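Glyoxalase/bleomycin resistance protein/dioxygenase (Nocardioides sp., PDB 4MYM) is of unknown specific function but probably belongs to the vicinal oxygen chelate superfamily, whose members include glyoxalases, bleomycin-resistance proteins and extradiol dioxygenases. Local coordinates at residues E116-A120 against R121-F125; S57-P61 against G62-F66; V45-T49 against T50-Y54. One frame throughout, in Å; residues are numbered along the deposited sequence.

Interaction 1 of 3, residues E116-A120 against R121-F125; sequences ERLRA and RGIEF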
# COMPACT_ATOMS: atom_id res chain seq x y z
N GLU A 116 -3.90 11.09 20.49
CA GLU A 116 -3.25 11.18 21.79
C GLU A 116 -2.43 9.93 22.13
O GLU A 116 -1.32 10.05 22.64
CB GLU A 116 -4.26 11.51 22.90
CG GLU A 116 -5.00 12.84 22.72
CD GLU A 116 -4.09 14.08 22.71
OE1 GLU A 116 -2.89 13.97 23.04
OE2 GLU A 116 -4.59 15.18 22.38
N ARG A 117 -2.94 8.73 21.82
CA ARG A 117 -2.21 7.50 22.11
C ARG A 117 -0.94 7.42 21.26
O ARG A 117 0.14 7.09 21.75
CB ARG A 117 -3.07 6.24 21.84
CG ARG A 117 -4.26 6.09 22.79
CD ARG A 117 -5.05 4.80 22.59
NE ARG A 117 -6.18 4.69 23.54
CZ ARG A 117 -6.17 4.00 24.69
NH1 ARG A 117 -5.10 3.33 25.10
NH2 ARG A 117 -7.27 3.99 25.45
N LEU A 118 -1.06 7.76 19.98
CA LEU A 118 0.08 7.68 19.07
C LEU A 118 1.13 8.74 19.41
O LEU A 118 2.33 8.47 19.42
CB LEU A 118 -0.39 7.83 17.62
CG LEU A 118 -1.09 6.59 17.03
CD1 LEU A 118 -1.69 6.91 15.68
CD2 LEU A 118 -0.11 5.43 16.90
N ARG A 119 0.65 9.94 19.70
CA ARG A 119 1.55 11.03 20.05
C ARG A 119 2.35 10.69 21.30
O ARG A 119 3.54 10.96 21.37
CB ARG A 119 0.75 12.31 20.26
CG ARG A 119 1.61 13.53 20.43
CD ARG A 119 0.82 14.78 20.12
NE ARG A 119 1.30 15.91 20.91
CZ ARG A 119 0.62 16.54 21.87
NH1 ARG A 119 -0.62 16.17 22.19
NH2 ARG A 119 1.18 17.55 22.50
N ALA A 120 1.69 10.04 22.26
CA ALA A 120 2.35 9.57 23.48
C ALA A 120 3.43 8.52 23.21
O ALA A 120 4.37 8.37 23.99
CB ALA A 120 1.30 9.01 24.45
N ARG A 121 3.32 7.80 22.09
CA ARG A 121 4.35 6.83 21.72
C ARG A 121 5.45 7.41 20.84
O ARG A 121 6.33 6.68 20.40
CB ARG A 121 3.73 5.62 21.02
CG ARG A 121 2.76 4.83 21.89
CD ARG A 121 2.38 3.50 21.25
NE ARG A 121 1.02 3.10 21.63
CZ ARG A 121 -0.03 3.01 20.81
NH1 ARG A 121 0.08 3.24 19.50
NH2 ARG A 121 -1.22 2.65 21.31
N GLY A 122 5.40 8.71 20.57
CA GLY A 122 6.44 9.35 19.78
C GLY A 122 6.13 9.53 18.30
O GLY A 122 7.02 9.90 17.54
N ILE A 123 4.89 9.27 17.89
CA ILE A 123 4.46 9.57 16.52
C ILE A 123 4.35 11.09 16.40
O ILE A 123 3.80 11.75 17.28
CB ILE A 123 3.12 8.91 16.16
CG1 ILE A 123 3.25 7.39 16.12
CG2 ILE A 123 2.59 9.42 14.83
CD1 ILE A 123 4.15 6.85 15.02
N GLU A 124 4.88 11.62 15.30
CA GLU A 124 4.88 13.06 15.04
C GLU A 124 3.91 13.35 13.94
O GLU A 124 4.04 12.84 12.83
CB GLU A 124 6.28 13.52 14.62
CG GLU A 124 7.34 13.24 15.65
CD GLU A 124 8.71 13.79 15.28
OE1 GLU A 124 8.82 14.46 14.24
OE2 GLU A 124 9.66 13.58 16.07
N PHE A 125 2.92 14.19 14.22
CA PHE A 125 1.87 14.46 13.28
C PHE A 125 2.10 15.76 12.54
O PHE A 125 2.67 16.71 13.10
CB PHE A 125 0.54 14.52 14.02
CG PHE A 125 0.07 13.19 14.50
CD1 PHE A 125 0.44 12.71 15.75
CD2 PHE A 125 -0.73 12.40 13.68
CE1 PHE A 125 0.01 11.47 16.18
CE2 PHE A 125 -1.17 11.16 14.11
CZ PHE A 125 -0.80 10.70 15.36
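The Phe125 ring meets the end of the helix with its edge: Leu118 CB lies in the ring plane 3.7 Å from Phe125 CZ, and the backbone N of Arg119, also near that plane, is 3.9 Å from CE1. Over one face of the same ring sits Ile123 CG2, displaced toward the rim. The other flat group, the guanidinium of Arg121, has Arg117 CB over one face, 4.1 Å from NH2, while Leu118 CD2 approaches obliquely to 3.4 Å from NH1. These contacts surround a Schellman motif that ends helix 108-120. Gly122 leaves the helix with a positive phi of 98°, a backbone shape that glycine adopts easily. Its N bonds back to Arg119 O, and Ile123 N bonds to Leu118 O at 3.1 Å, with 157° at the hydrogen. Leu118 O also takes Arg121 N, the two donors arriving from opposite faces of its carbonyl plane. The reversal of the chain lays Ile123 beside Leu118, both side chains pointing the same way, and brings Phe125 in at about a right angle to Leu118. Leu118 and Ile123 also pack on Phe141 of strand 136-142, and Phe125 meets the Phe141 ring, so the cap fastens the helix end to the sheet. Arg121 has its CG beside the backbone N (chi1 -63°) and bends at chi3, which carries the guanidinium back along the helix; there NH1 is hydrogen-bonded to Lys51 O of helix 41-51. On the exposed flank, one turn of helix is bridged by a salt bridge between Arg119 NH1 and Glu116 OE1, 3.3 Å apart.

Interaction 2 of 3, residues S57-P61 against G62-F66; sequences SSRMP and GFADF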
# COMPACT_ATOMS: atom_id res chain seq x y z
N SER A 57 6.39 -11.45 11.47
CA SER A 57 5.86 -12.72 10.99
C SER A 57 6.97 -13.52 10.31
O SER A 57 7.08 -14.74 10.52
CB SER A 57 4.72 -12.45 10.00
OG SER A 57 4.11 -13.65 9.58
N SER A 58 7.80 -12.85 9.51
CA SER A 58 8.88 -13.52 8.80
C SER A 58 10.03 -12.57 8.52
O SER A 58 9.87 -11.35 8.53
CB SER A 58 8.38 -14.14 7.50
OG SER A 58 8.22 -13.18 6.48
N ARG A 59 11.20 -13.17 8.28
CA ARG A 59 12.41 -12.45 7.92
C ARG A 59 13.19 -13.15 6.83
O ARG A 59 13.31 -14.37 6.85
CB ARG A 59 13.31 -12.35 9.13
CG ARG A 59 13.01 -11.19 10.06
CD ARG A 59 14.17 -11.06 11.04
NE ARG A 59 13.94 -10.05 12.05
CZ ARG A 59 14.30 -8.78 11.96
NH1 ARG A 59 14.87 -8.28 10.86
NH2 ARG A 59 14.05 -7.98 12.98
N MSE A 60 13.72 -12.39 5.89
CA MSE A 60 14.65 -12.91 4.89
C MSE A 60 15.71 -11.86 4.75
O MSE A 60 15.58 -10.77 5.33
CB MSE A 60 13.92 -13.20 3.58
CG MSE A 60 12.95 -14.37 3.68
SE MSE A 60 13.94 -16.06 3.98
CE MSE A 60 14.54 -16.31 2.12
N PRO A 61 16.79 -12.16 4.01
CA PRO A 61 17.79 -11.11 3.87
C PRO A 61 17.17 -9.80 3.38
O PRO A 61 16.43 -9.79 2.37
CB PRO A 61 18.77 -11.70 2.85
CG PRO A 61 18.69 -13.17 3.09
CD PRO A 61 17.24 -13.44 3.42
N GLY A 62 17.45 -8.73 4.12
CA GLY A 62 16.93 -7.39 3.89
C GLY A 62 15.42 -7.29 3.84
O GLY A 62 14.87 -6.37 3.25
N PHE A 63 14.73 -8.21 4.51
CA PHE A 63 13.29 -8.27 4.45
C PHE A 63 12.68 -8.66 5.79
O PHE A 63 13.19 -9.53 6.49
CB PHE A 63 12.83 -9.27 3.37
CG PHE A 63 11.34 -9.39 3.25
CD1 PHE A 63 10.63 -8.52 2.44
CD2 PHE A 63 10.65 -10.36 3.96
CE1 PHE A 63 9.24 -8.63 2.33
CE2 PHE A 63 9.28 -10.48 3.85
CZ PHE A 63 8.57 -9.61 3.05
N ALA A 64 11.58 -8.01 6.12
CA ALA A 64 10.73 -8.42 7.23
C ALA A 64 9.29 -8.09 6.86
O ALA A 64 9.03 -7.13 6.15
CB ALA A 64 11.14 -7.72 8.51
N ASP A 65 8.36 -8.93 7.31
CA ASP A 65 6.95 -8.59 7.24
C ASP A 65 6.22 -8.95 8.51
O ASP A 65 6.76 -9.62 9.40
CB ASP A 65 6.29 -9.19 6.00
CG ASP A 65 6.20 -10.70 6.03
OD1 ASP A 65 6.59 -11.35 7.02
OD2 ASP A 65 5.71 -11.23 5.02
N PHE A 66 4.99 -8.48 8.59
CA PHE A 66 4.22 -8.53 9.82
C PHE A 66 2.97 -9.38 9.66
O PHE A 66 2.55 -9.67 8.54
CB PHE A 66 3.85 -7.12 10.26
CG PHE A 66 5.04 -6.22 10.41
CD1 PHE A 66 5.94 -6.41 11.42
CD2 PHE A 66 5.24 -5.17 9.52
CE1 PHE A 66 7.04 -5.58 11.57
CE2 PHE A 66 6.34 -4.34 9.65
CZ PHE A 66 7.25 -4.55 10.68
O HOH W 1 2.33 -12.35 7.49
O HOH W 2 15.35 -9.58 8.20
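Ser58 OG donates to Asp65 OD1 across the two strands in a short bond of 2.5 Å, reaching the carboxylate from above its plane rather than within it. Ser58 has OG between its backbone N and carbonyl carbon (chi1 78°), and Asp65 holds its CG likewise (chi1 67°), which brings the two groups together on one face. The other oxygen, Asp65 OD2, forms a salt bridge with Lys159 of the second subunit, so both oxygens of this buried carboxylate have partners. Ser58 OG also lies at the edge of the Phe63 ring, in its plane and 3.9 Å from CE2. In the backbone, Asp65 O receives Ser57 N at 2.8 Å and, weakly, Ser58 N; two consecutive residues thus face one, a classic beta bulge. Asp65 N returns a bond to Ser58 O. Strands 57-60 and 63-66 form an antiparallel beta hairpin closed by a type II turn from Met60 to Phe63, with Pro61 and Gly62 at its corners. Its ends are held twice: Phe63 N gives to Met60 O at 2.8 Å, and Met60 N to Phe63 O at 3.0 Å. Ser57 and Arg59 also make backbone hydrogen bonds with the second subunit. On the face away from Ser58, Arg59 runs extended past Ala64, and its NH1 is shared between a salt bridge to Glu42 and water 2, which lies in the guanidinium plane and donates to Phe63 O. At the bulge end, water 1 links Ser57 OG, 3.0 Å away, with Phe66 O, to which it donates at 2.9 Å.

Interaction 3 of 3, residues V45-T49 against T50-Y54; sequences VEFYT and TKLGY
Phe47 and Lys51, one turn apart on helix 41-51, cross at about a right angle: Lys51 CG lies over one face of the phenyl ring, 4.1 Å from CD2. Leu52 reaches the same ring obliquely, its CD1 3.9 Å from Phe47 CE1, and with the same methyl touches Tyr48 CD1 at 4.0 Å. Tyr48 and Leu52 lie side by side and point the same way, toward strand 147-154, where both pack on Trp149. The two neighbouring aromatics differ in their first torsion: Phe47 has CG opposite its backbone N (chi1 179°), whereas Tyr48 has CG next to it (chi1 -58°), and Phe47 CD1 sits over one face of the tyrosine ring, offset toward its rim. Tyr54 turns the edge of its own ring to Tyr48 O, with CD1 also meeting Tyr48 CB.

This is the C-terminal end of the helix, with a wider pi-type turn at 47-49; the helix lies on strands 63-66 and 72-77, Val45 meeting Ala64 and Leu75 there. Lys51 N still bonds to Phe47 O, but Gly53 leaves helical geometry with positive phi, and Tyr54 N comes back to Tyr48 O at 3.0 Å, close to straight at 167°. On the outer flank, Glu46 OE2 is 3.3 Å from Thr50 CG2.

Thr50 OG1 donates to Glu46 O at 2.7 Å from the carbonyl face opposite Thr50 N, and Thr49 OG1 does likewise with Val45 O. Each carbonyl therefore accepts two bonds, and each hydroxyl spends its proton on the backbone of its own helix, while Tyr48 OH is hydrogen-bonded to Glu147.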
# COMPACT_ATOMS: atom_id res chain seq x y z
N VAL A 45 11.72 -1.66 11.26
CA VAL A 45 11.08 -2.69 12.07
C VAL A 45 10.74 -2.14 13.47
O VAL A 45 9.65 -2.35 13.98
CB VAL A 45 11.96 -3.97 12.18
CG1 VAL A 45 11.48 -4.90 13.29
CG2 VAL A 45 12.01 -4.70 10.85
N GLU A 46 11.67 -1.41 14.07
CA GLU A 46 11.45 -0.80 15.39
C GLU A 46 10.23 0.14 15.40
O GLU A 46 9.40 0.10 16.33
CB GLU A 46 12.72 -0.04 15.82
CG GLU A 46 12.64 0.69 17.15
CD GLU A 46 12.50 -0.24 18.36
OE1 GLU A 46 12.68 -1.48 18.22
OE2 GLU A 46 12.21 0.29 19.46
N PHE A 47 10.09 0.96 14.36
CA PHE A 47 8.97 1.90 14.25
C PHE A 47 7.61 1.18 14.19
O PHE A 47 6.71 1.46 14.98
CB PHE A 47 9.16 2.80 13.01
CG PHE A 47 8.05 3.79 12.79
CD1 PHE A 47 6.92 3.44 12.07
CD2 PHE A 47 8.14 5.10 13.27
CE1 PHE A 47 5.89 4.34 11.86
CE2 PHE A 47 7.12 6.01 13.06
CZ PHE A 47 5.99 5.63 12.35
N TYR A 48 7.45 0.23 13.26
CA TYR A 48 6.13 -0.38 13.05
C TYR A 48 5.70 -1.27 14.20
O TYR A 48 4.50 -1.34 14.50
CB TYR A 48 6.04 -1.11 11.71
CG TYR A 48 6.34 -0.17 10.57
CD1 TYR A 48 5.38 0.75 10.13
CD2 TYR A 48 7.60 -0.15 9.99
CE1 TYR A 48 5.68 1.65 9.11
CE2 TYR A 48 7.91 0.73 8.98
CZ TYR A 48 6.96 1.62 8.54
OH TYR A 48 7.31 2.47 7.54
N THR A 49 6.67 -1.94 14.82
CA THR A 49 6.40 -2.79 15.98
C THR A 49 6.08 -1.97 17.23
O THR A 49 5.01 -2.11 17.81
CB THR A 49 7.58 -3.74 16.28
OG1 THR A 49 8.79 -2.99 16.43
CG2 THR A 49 7.75 -4.75 15.15
N THR A 50 7.01 -1.11 17.65
CA THR A 50 6.84 -0.41 18.94
C THR A 50 5.84 0.74 18.89
O THR A 50 5.11 0.97 19.85
CB THR A 50 8.17 0.10 19.50
OG1 THR A 50 8.62 1.20 18.71
CG2 THR A 50 9.22 -1.01 19.50
N LYS A 51 5.78 1.47 17.77
CA LYS A 51 4.89 2.63 17.66
C LYS A 51 3.50 2.26 17.18
O LYS A 51 2.51 2.79 17.69
CB LYS A 51 5.45 3.70 16.73
CG LYS A 51 6.88 4.10 17.00
CD LYS A 51 7.02 4.82 18.32
CE LYS A 51 8.42 5.41 18.49
NZ LYS A 51 8.76 6.35 17.39
N LEU A 52 3.41 1.38 16.18
CA LEU A 52 2.11 1.03 15.60
C LEU A 52 1.56 -0.35 15.96
O LEU A 52 0.45 -0.67 15.56
CB LEU A 52 2.14 1.20 14.08
CG LEU A 52 2.53 2.57 13.56
CD1 LEU A 52 2.42 2.60 12.04
CD2 LEU A 52 1.64 3.64 14.20
N GLY A 53 2.34 -1.16 16.68
CA GLY A 53 1.85 -2.44 17.22
C GLY A 53 1.82 -3.62 16.27
O GLY A 53 1.09 -4.59 16.51
N TYR A 54 2.60 -3.55 15.19
CA TYR A 54 2.69 -4.67 14.27
C TYR A 54 3.55 -5.76 14.90
O TYR A 54 4.40 -5.48 15.76
CB TYR A 54 3.26 -4.22 12.90
CG TYR A 54 2.23 -3.54 12.02
CD1 TYR A 54 2.05 -2.16 12.06
CD2 TYR A 54 1.42 -4.28 11.15
CE1 TYR A 54 1.10 -1.54 11.27
CE2 TYR A 54 0.48 -3.65 10.36
CZ TYR A 54 0.33 -2.28 10.42
OH TYR A 54 -0.62 -1.66 9.64

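How the interactions relate
Along the chain the order is interaction 3, then 2, then 1; all three are local, in series, and none nests within or crosses another. Interaction 3 closes the end of helix 41-51, which the chain leaves for strand 56-60; interaction 2 closes the hairpin to strand 63-66. There Phe66 packs on Tyr48, Thr49 and Tyr54, and Ala64 on Val45, joining helix to sheet. Much later, interaction 1 ends helix 108-120 and meets interaction 3 through Ile123 on Phe47 and Leu118 on Leu52. Interaction 3 thus stands between the others, whose nearest atoms are about 13 Å apart, and all three reach the second subunit.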